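Local structure of cutinase-like protein (Cryptococcus sp., 2CZQ) at residues A90-L95 / V111-N116; D118-L123 / Q146-S151. The protein probably hydrolyses carboxylic esters as a cutinase-like enzyme of the alpha/beta hydrolase fold. All coordinates share one frame; numbering follows the deposited sequence.

In the fold
The centre of contact 1 lies about 5 Å from the centre of the chain, where helix 86-98 packs against strand 108-114 of the parallel sheet. Contact 2, whose centre is about 10 Å from that of contact 1, joins two loops nearer the surface, one following that strand and the other following helix 143-146. Val92 connects them: its CG2 faces the strand in contact 1, while its CG1 is 3.5 Å from Ser148 O and its CB 3.6 Å from Asp118 OD2. Leu95 adds a second link, with CB 3.8 Å from Pro150 CD. Helix 86-98 follows the probable nucleophile elbow around Ser85, and the side chain of Asn116 lies near, without touching, the residues of the likely Ser85-His180-Asp165 triad.

Contact 1. Residues A90-L95 / V111-N116; sequences ATVVAL and VFLIGN
Leu113 presents its two methyl branches to successive helix residues: CD1 meets Val92 CG2 at 3.8 Å, and CD2 lies against CB and CG2 of Thr91. The Thr91 and Leu113 side chains slide past each other in opposite directions, whereas Val92 crosses Leu113 at about a right angle. In Thr91, chi1 of -60° sets OG1 beside the backbone N and CG2 anti to it; CG2 also reaches Val111 CG1 at 4.0 Å, while OG1 hydrogen-bonds to Gly87 O within the helix. One helical turn on, Leu95 and Val111 meet tip to tip, CD2 to CG2, 3.9 Å apart. At the other end of the contact Asn116 brings its amide to Val92 CG2, with ND2 3.8 Å away; that amide is hydrogen-bonded elsewhere, ND2 to Asp159 OD2, and OD1 accepting from Asp118 N. No hydrogen bond joins the two segments, and all six touching residues are buried. Helix 90-95 and strand 111-114 run roughly antiparallel, with 146° between their directions and their axes 9.9 Å apart. This is the apolar helix-on-sheet packing of an alpha/beta hydrolase fold, in which the helix after the probable nucleophile elbow lies on the central parallel sheet.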
ATOM      1  N   ALA A  90      -1.391  -4.027   7.958  1.00  4.70           N
ATOM      2  CA  ALA A  90      -1.159  -2.891   8.855  1.00  4.76           C
ATOM      3  C   ALA A  90      -1.695  -1.589   8.261  1.00  4.52           C
ATOM      4  O   ALA A  90      -2.220  -0.731   8.982  1.00  4.92           O
ATOM      5  CB  ALA A  90       0.316  -2.754   9.174  1.00  5.33           C
ATOM      6  N   THR A  91      -1.564  -1.449   6.946  1.00  4.32           N
ATOM      7  CA  THR A  91      -2.057  -0.273   6.238  1.00  4.64           C
ATOM      8  C   THR A  91      -3.584  -0.232   6.222  1.00  4.41           C
ATOM      9  O   THR A  91      -4.184   0.809   6.491  1.00  4.63           O
ATOM     10  CB  THR A  91      -1.495  -0.247   4.810  1.00  4.67           C
ATOM     11  OG1 THR A  91      -0.061  -0.193   4.856  1.00  4.99           O
ATOM     12  CG2 THR A  91      -1.900   1.030   4.089  1.00  5.09           C
ATOM     13  N   VAL A  92      -4.211  -1.366   5.907  1.00  4.59           N
ATOM     14  CA  VAL A  92      -5.667  -1.468   5.929  1.00  4.72           C
ATOM     15  C   VAL A  92      -6.219  -1.044   7.292  1.00  4.85           C
ATOM     16  O   VAL A  92      -7.175  -0.270   7.369  1.00  5.19           O
ATOM     17  CB  VAL A  92      -6.118  -2.900   5.571  1.00  4.93           C
ATOM     18  CG1 VAL A  92      -7.596  -3.102   5.877  1.00  5.53           C
ATOM     19  CG2 VAL A  92      -5.820  -3.199   4.107  1.00  5.20           C
ATOM     20  N   VAL A  93      -5.608  -1.540   8.360  1.00  5.01           N
ATOM     21  CA  VAL A  93      -6.071  -1.203   9.699  1.00  5.27           C
ATOM     22  C   VAL A  93      -5.850   0.281   9.999  1.00  4.80           C
ATOM     23  O   VAL A  93      -6.682   0.910  10.657  1.00  5.11           O
ATOM     24  CB  VAL A  93      -5.465  -2.152  10.754  1.00  5.31           C
ATOM     25  CG1 VAL A  93      -5.888  -1.761  12.168  1.00  6.16           C
ATOM     26  CG2 VAL A  93      -5.901  -3.584  10.455  1.00  6.60           C
ATOM     27  N   ALA A  94      -4.767   0.859   9.476  1.00  4.97           N
ATOM     28  CA  ALA A  94      -4.587   2.308   9.568  1.00  5.11           C
ATOM     29  C   ALA A  94      -5.751   3.052   8.917  1.00  5.12           C
ATOM     30  O   ALA A  94      -6.250   4.027   9.476  1.00  5.52           O
ATOM     31  CB  ALA A  94      -3.256   2.749   8.957  1.00  5.59           C
ATOM     32  N   LEU A  95      -6.200   2.596   7.749  1.00  5.13           N
ATOM     33  CA  LEU A  95      -7.332   3.245   7.083  1.00  5.08           C
ATOM     34  C   LEU A  95      -8.583   3.174   7.947  1.00  5.12           C
ATOM     35  O   LEU A  95      -9.336   4.147   8.059  1.00  5.42           O
ATOM     36  CB  LEU A  95      -7.626   2.616   5.724  1.00  5.42           C
ATOM     37  CG  LEU A  95      -6.466   2.422   4.746  1.00  5.51           C
ATOM     38  CD1 LEU A  95      -6.996   1.937   3.409  1.00  6.61           C
ATOM     39  CD2 LEU A  95      -5.635   3.694   4.571  1.00  6.17           C
ATOM     40  N   VAL A 111      -3.462   4.775  -1.807  1.00  4.88           N
ATOM     41  CA  VAL A 111      -3.069   3.610  -1.028  1.00  4.96           C
ATOM     42  C   VAL A 111      -2.786   2.496  -2.030  1.00  4.73           C
ATOM     43  O   VAL A 111      -3.626   2.203  -2.890  1.00  5.24           O
ATOM     44  CB  VAL A 111      -4.184   3.180  -0.055  1.00  5.03           C
ATOM     45  CG1 VAL A 111      -3.768   1.941   0.721  1.00  5.53           C
ATOM     46  CG2 VAL A 111      -4.532   4.314   0.901  1.00  5.65           C
ATOM     47  N   PHE A 112      -1.599   1.903  -1.936  1.00  4.53           N
ATOM     48  CA  PHE A 112      -1.169   0.878  -2.867  1.00  4.53           C
ATOM     49  C   PHE A 112      -0.759  -0.354  -2.081  1.00  4.26           C
ATOM     50  O   PHE A 112       0.186  -0.310  -1.291  1.00  4.92           O
ATOM     51  CB  PHE A 112      -0.007   1.400  -3.712  1.00  4.85           C
ATOM     52  CG  PHE A 112       0.467   0.421  -4.740  1.00  5.23           C
ATOM     53  CD1 PHE A 112      -0.160   0.321  -5.978  1.00  6.06           C
ATOM     54  CD2 PHE A 112       1.539  -0.423  -4.465  1.00  6.16           C
ATOM     55  CE1 PHE A 112       0.274  -0.603  -6.916  1.00  6.91           C
ATOM     56  CE2 PHE A 112       1.979  -1.346  -5.396  1.00  7.47           C
ATOM     57  CZ  PHE A 112       1.350  -1.435  -6.622  1.00  7.35           C
ATOM     58  N   LEU A 113      -1.487  -1.443  -2.293  1.00  4.42           N
ATOM     59  CA  LEU A 113      -1.297  -2.676  -1.533  1.00  4.52           C
ATOM     60  C   LEU A 113      -0.909  -3.810  -2.454  1.00  4.45           C
ATOM     61  O   LEU A 113      -1.413  -3.895  -3.575  1.00  4.85           O
ATOM     62  CB  LEU A 113      -2.584  -3.053  -0.791  1.00  4.80           C
ATOM     63  CG  LEU A 113      -3.228  -1.956   0.060  1.00  4.98           C
ATOM     64  CD1 LEU A 113      -4.588  -2.387   0.562  1.00  6.31           C
ATOM     65  CD2 LEU A 113      -2.327  -1.553   1.221  1.00  6.01           C
ATOM     66  N   ILE A 114      -0.011  -4.675  -1.983  1.00  4.58           N
ATOM     67  CA  ILE A 114       0.342  -5.899  -2.695  1.00  4.74           C
ATOM     68  C   ILE A 114       0.313  -7.077  -1.739  1.00  4.38           C
ATOM     69  O   ILE A 114       0.742  -6.975  -0.586  1.00  4.55           O
ATOM     70  CB  ILE A 114       1.730  -5.807  -3.392  1.00  4.93           C
ATOM     71  CG1 ILE A 114       2.761  -5.113  -2.493  1.00  5.14           C
ATOM     72  CG2 ILE A 114       1.603  -5.104  -4.735  1.00  5.56           C
ATOM     73  CD1 ILE A 114       4.196  -5.263  -2.969  1.00  5.69           C
ATOM     74  N   GLY A 115      -0.209  -8.202  -2.215  1.00  4.62           N
ATOM     75  CA  GLY A 115      -0.253  -9.402  -1.394  1.00  4.92           C
ATOM     76  C   GLY A 115      -0.998  -9.201  -0.082  1.00  4.67           C
ATOM     77  O   GLY A 115      -0.527  -9.592   0.985  1.00  4.94           O
ATOM     78  N   ASN A 116      -2.178  -8.597  -0.169  1.00  4.66           N
ATOM     79  CA  ASN A 116      -2.921  -8.144   1.001  1.00  4.63           C
ATOM     80  C   ASN A 116      -3.679  -9.270   1.702  1.00  4.58           C
ATOM     81  O   ASN A 116      -4.622  -9.810   1.131  1.00  4.55           O
ATOM     82  CB  ASN A 116      -3.912  -7.074   0.534  1.00  4.96           C
ATOM     83  CG  ASN A 116      -4.713  -6.472   1.659  1.00  4.59           C
ATOM     84  OD1 ASN A 116      -4.386  -6.619   2.842  1.00  5.11           O
ATOM     85  ND2 ASN A 116      -5.781  -5.769   1.291  1.00  5.26           N
TER

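Contact 2. Residues D118-L123 / Q146-S151; sequences DHKSGL and QGSVPS
Gln146 CG lies anti to its backbone N (chi1 -166°), and the extended chain beyond it carries the amide across to the carboxylate of Asp118, whose CG stands anti to its own carbonyl carbon. Gln146 NE2 donates to the syn lone pair of Asp118 OD1 at 2.6 Å. The bond is bent, with an N-H...O angle of 131°, and OD1 is tilted from the amide plane; the two flat groups are turned 72° apart. Beside this bond, Gly147 O comes to 3.2 Å from Asp118 CB and is buried without a polar partner in the model. Gly147, with positive phi, is the first residue to leave helical geometry after helix 143-146, where the loop toward strand 157-160 starts. In this alpha/beta hydrolase fold the loop after strand 108-114 thus meets the loop between helix 143-146 and strand 157-160, and Asp118 also rests on Ala89 of helix 86-98. A water bridges the backbones, donating to Asp118 O at 2.8 Å and accepting from Val149 N at 2.9 Å. Farther out, the aliphatic part of Lys120 lies over Ser148, its CD 3.4 Å from OG and 3.5 Å from CB, while the ammonium end leads away from the contact. Leu123, which closes a type II turn begun at Lys120, crosses Val149 obliquely, CD1 lying 3.9 Å from Val149 O and 4.2 Å from its CB.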
ATOM      1  N   ASP A 118      -5.822  -8.902   3.815  1.00  4.50           N
ATOM      2  CA  ASP A 118      -7.167  -8.368   4.018  1.00  4.76           C
ATOM      3  C   ASP A 118      -7.915  -8.128   2.710  1.00  4.81           C
ATOM      4  O   ASP A 118      -8.910  -7.405   2.684  1.00  5.18           O
ATOM      5  CB  ASP A 118      -7.101  -7.065   4.812  1.00  5.04           C
ATOM      6  CG  ASP A 118      -6.506  -7.247   6.174  1.00  5.35           C
ATOM      7  OD1 ASP A 118      -6.471  -8.409   6.658  1.00  5.46           O
ATOM      8  OD2 ASP A 118      -6.062  -6.272   6.815  1.00  6.07           O
ATOM      9  N   HIS A 119      -7.438  -8.732   1.630  1.00  4.82           N
ATOM     10  CA  HIS A 119      -8.064  -8.591   0.324  1.00  4.95           C
ATOM     11  C   HIS A 119      -9.534  -9.015   0.406  1.00  5.01           C
ATOM     12  O   HIS A 119      -9.851 -10.069   0.954  1.00  5.29           O
ATOM     13  CB  HIS A 119      -7.264  -9.431  -0.667  1.00  5.06           C
ATOM     14  CG  HIS A 119      -7.684  -9.275  -2.088  1.00  5.33           C
ATOM     15  ND1 HIS A 119      -7.018  -8.496  -3.007  1.00  7.07           N
ATOM     16  CD2 HIS A 119      -8.712  -9.847  -2.752  1.00  5.04           C
ATOM     17  CE1 HIS A 119      -7.626  -8.601  -4.179  1.00  5.20           C
ATOM     18  NE2 HIS A 119      -8.655  -9.413  -4.048  1.00  7.41           N
ATOM     19  N   LYS A 120     -10.422  -8.179  -0.129  1.00  5.28           N
ATOM     20  CA  LYS A 120     -11.858  -8.408  -0.017  1.00  5.74           C
ATOM     21  C   LYS A 120     -12.495  -8.561  -1.385  1.00  5.50           C
ATOM     22  O   LYS A 120     -12.402  -7.664  -2.220  1.00  5.54           O
ATOM     23  CB  LYS A 120     -12.536  -7.263   0.736  1.00  6.20           C
ATOM     24  CG  LYS A 120     -14.061  -7.381   0.750  1.00  8.03           C
ATOM     25  CD  LYS A 120     -14.735  -6.260   1.515  1.00 11.00           C
ATOM     26  CE  LYS A 120     -16.215  -6.167   1.191  1.00 13.64           C
ATOM     27  NZ  LYS A 120     -16.972  -7.329   1.720  1.00 16.04           N
ATOM     28  N   SER A 121     -13.167  -9.690  -1.583  1.00  5.86           N
ATOM     29  CA  SER A 121     -13.793 -10.003  -2.852  1.00  6.15           C
ATOM     30  C   SER A 121     -14.745  -8.905  -3.300  1.00  6.18           C
ATOM     31  O   SER A 121     -15.608  -8.465  -2.536  1.00  6.92           O
ATOM     32  CB  SER A 121     -14.546 -11.324  -2.737  1.00  6.60           C
ATOM     33  OG  SER A 121     -15.126 -11.664  -3.981  1.00  7.47           O
ATOM     34  N   GLY A 122     -14.570  -8.468  -4.543  1.00  6.08           N
ATOM     35  CA  GLY A 122     -15.504  -7.556  -5.176  1.00  6.59           C
ATOM     36  C   GLY A 122     -15.152  -6.082  -5.127  1.00  6.52           C
ATOM     37  O   GLY A 122     -15.769  -5.298  -5.837  1.00  7.58           O
ATOM     38  N   LEU A 123     -14.184  -5.674  -4.311  1.00  6.21           N
ATOM     39  CA  LEU A 123     -13.851  -4.251  -4.263  1.00  6.31           C
ATOM     40  C   LEU A 123     -13.228  -3.812  -5.577  1.00  6.02           C
ATOM     41  O   LEU A 123     -12.370  -4.506  -6.124  1.00  6.30           O
ATOM     42  CB  LEU A 123     -12.910  -3.941  -3.105  1.00  6.53           C
ATOM     43  CG  LEU A 123     -13.430  -4.186  -1.690  1.00  6.86           C
ATOM     44  CD1 LEU A 123     -12.424  -3.664  -0.682  1.00  7.42           C
ATOM     45  CD2 LEU A 123     -14.801  -3.550  -1.466  1.00  7.40           C
ATOM     46  N   GLN A 146     -10.001  -9.454  10.227  1.00  6.34           N
ATOM     47  CA  GLN A 146      -9.289  -8.180  10.285  1.00  5.80           C
ATOM     48  C   GLN A 146     -10.017  -7.066   9.533  1.00  5.91           C
ATOM     49  O   GLN A 146      -9.750  -5.881   9.754  1.00  6.61           O
ATOM     50  CB  GLN A 146      -7.870  -8.374   9.752  1.00  5.81           C
ATOM     51  CG  GLN A 146      -6.887  -7.246  10.029  1.00  5.91           C
ATOM     52  CD  GLN A 146      -5.446  -7.693   9.876  1.00  5.51           C
ATOM     53  OE1 GLN A 146      -4.566  -7.250  10.623  1.00  7.54           O
ATOM     54  NE2 GLN A 146      -5.197  -8.574   8.925  1.00  3.91           N
ATOM     55  N   GLY A 147     -10.948  -7.445   8.662  1.00  5.99           N
ATOM     56  CA  GLY A 147     -11.674  -6.480   7.867  1.00  6.15           C
ATOM     57  C   GLY A 147     -10.923  -6.076   6.620  1.00  5.84           C
ATOM     58  O   GLY A 147      -9.898  -6.662   6.264  1.00  6.99           O
ATOM     59  N   SER A 148     -11.448  -5.048   5.968  1.00  6.26           N
ATOM     60  CA  SER A 148     -11.067  -4.705   4.609  1.00  6.40           C
ATOM     61  C   SER A 148     -10.778  -3.214   4.471  1.00  6.10           C
ATOM     62  O   SER A 148     -10.971  -2.436   5.409  1.00  6.33           O
ATOM     63  CB  SER A 148     -12.210  -5.085   3.668  1.00  7.18           C
ATOM     64  OG  SER A 148     -13.396  -4.406   4.038  1.00  9.49           O
ATOM     65  N   VAL A 149     -10.306  -2.827   3.290  1.00  6.29           N
ATOM     66  CA  VAL A 149     -10.238  -1.420   2.919  1.00  6.27           C
ATOM     67  C   VAL A 149     -11.646  -0.837   3.074  1.00  6.52           C
ATOM     68  O   VAL A 149     -12.584  -1.350   2.463  1.00  7.12           O
ATOM     69  CB  VAL A 149      -9.775  -1.266   1.449  1.00  6.22           C
ATOM     70  CG1 VAL A 149      -9.865   0.185   0.990  1.00  6.85           C
ATOM     71  CG2 VAL A 149      -8.361  -1.801   1.262  1.00  6.65           C
ATOM     72  N   PRO A 150     -11.829   0.198   3.897  1.00  6.57           N
ATOM     73  CA  PRO A 150     -13.171   0.781   4.051  1.00  7.06           C
ATOM     74  C   PRO A 150     -13.701   1.355   2.742  1.00  7.24           C
ATOM     75  O   PRO A 150     -12.933   1.843   1.912  1.00  6.91           O
ATOM     76  CB  PRO A 150     -12.965   1.889   5.086  1.00  7.36           C
ATOM     77  CG  PRO A 150     -11.716   1.502   5.803  1.00  7.26           C
ATOM     78  CD  PRO A 150     -10.834   0.863   4.761  1.00  6.58           C
ATOM     79  N   SER A 151     -15.017   1.299   2.570  1.00  7.84           N
ATOM     80  CA  SER A 151     -15.654   1.767   1.341  1.00  8.54           C
ATOM     81  C   SER A 151     -15.212   3.174   0.930  1.00  7.89           C
ATOM     82  O   SER A 151     -14.993   3.434  -0.249  1.00  7.97           O
ATOM     83  CB  SER A 151     -17.179   1.666   1.436  0.65  9.40           C
ATOM     84  OG  SER A 151     -17.684   2.524   2.435  0.65 11.04           O
TER
HETATM   85  O   HOH W   1      -9.616  -4.978   1.498  1.00  7.05           O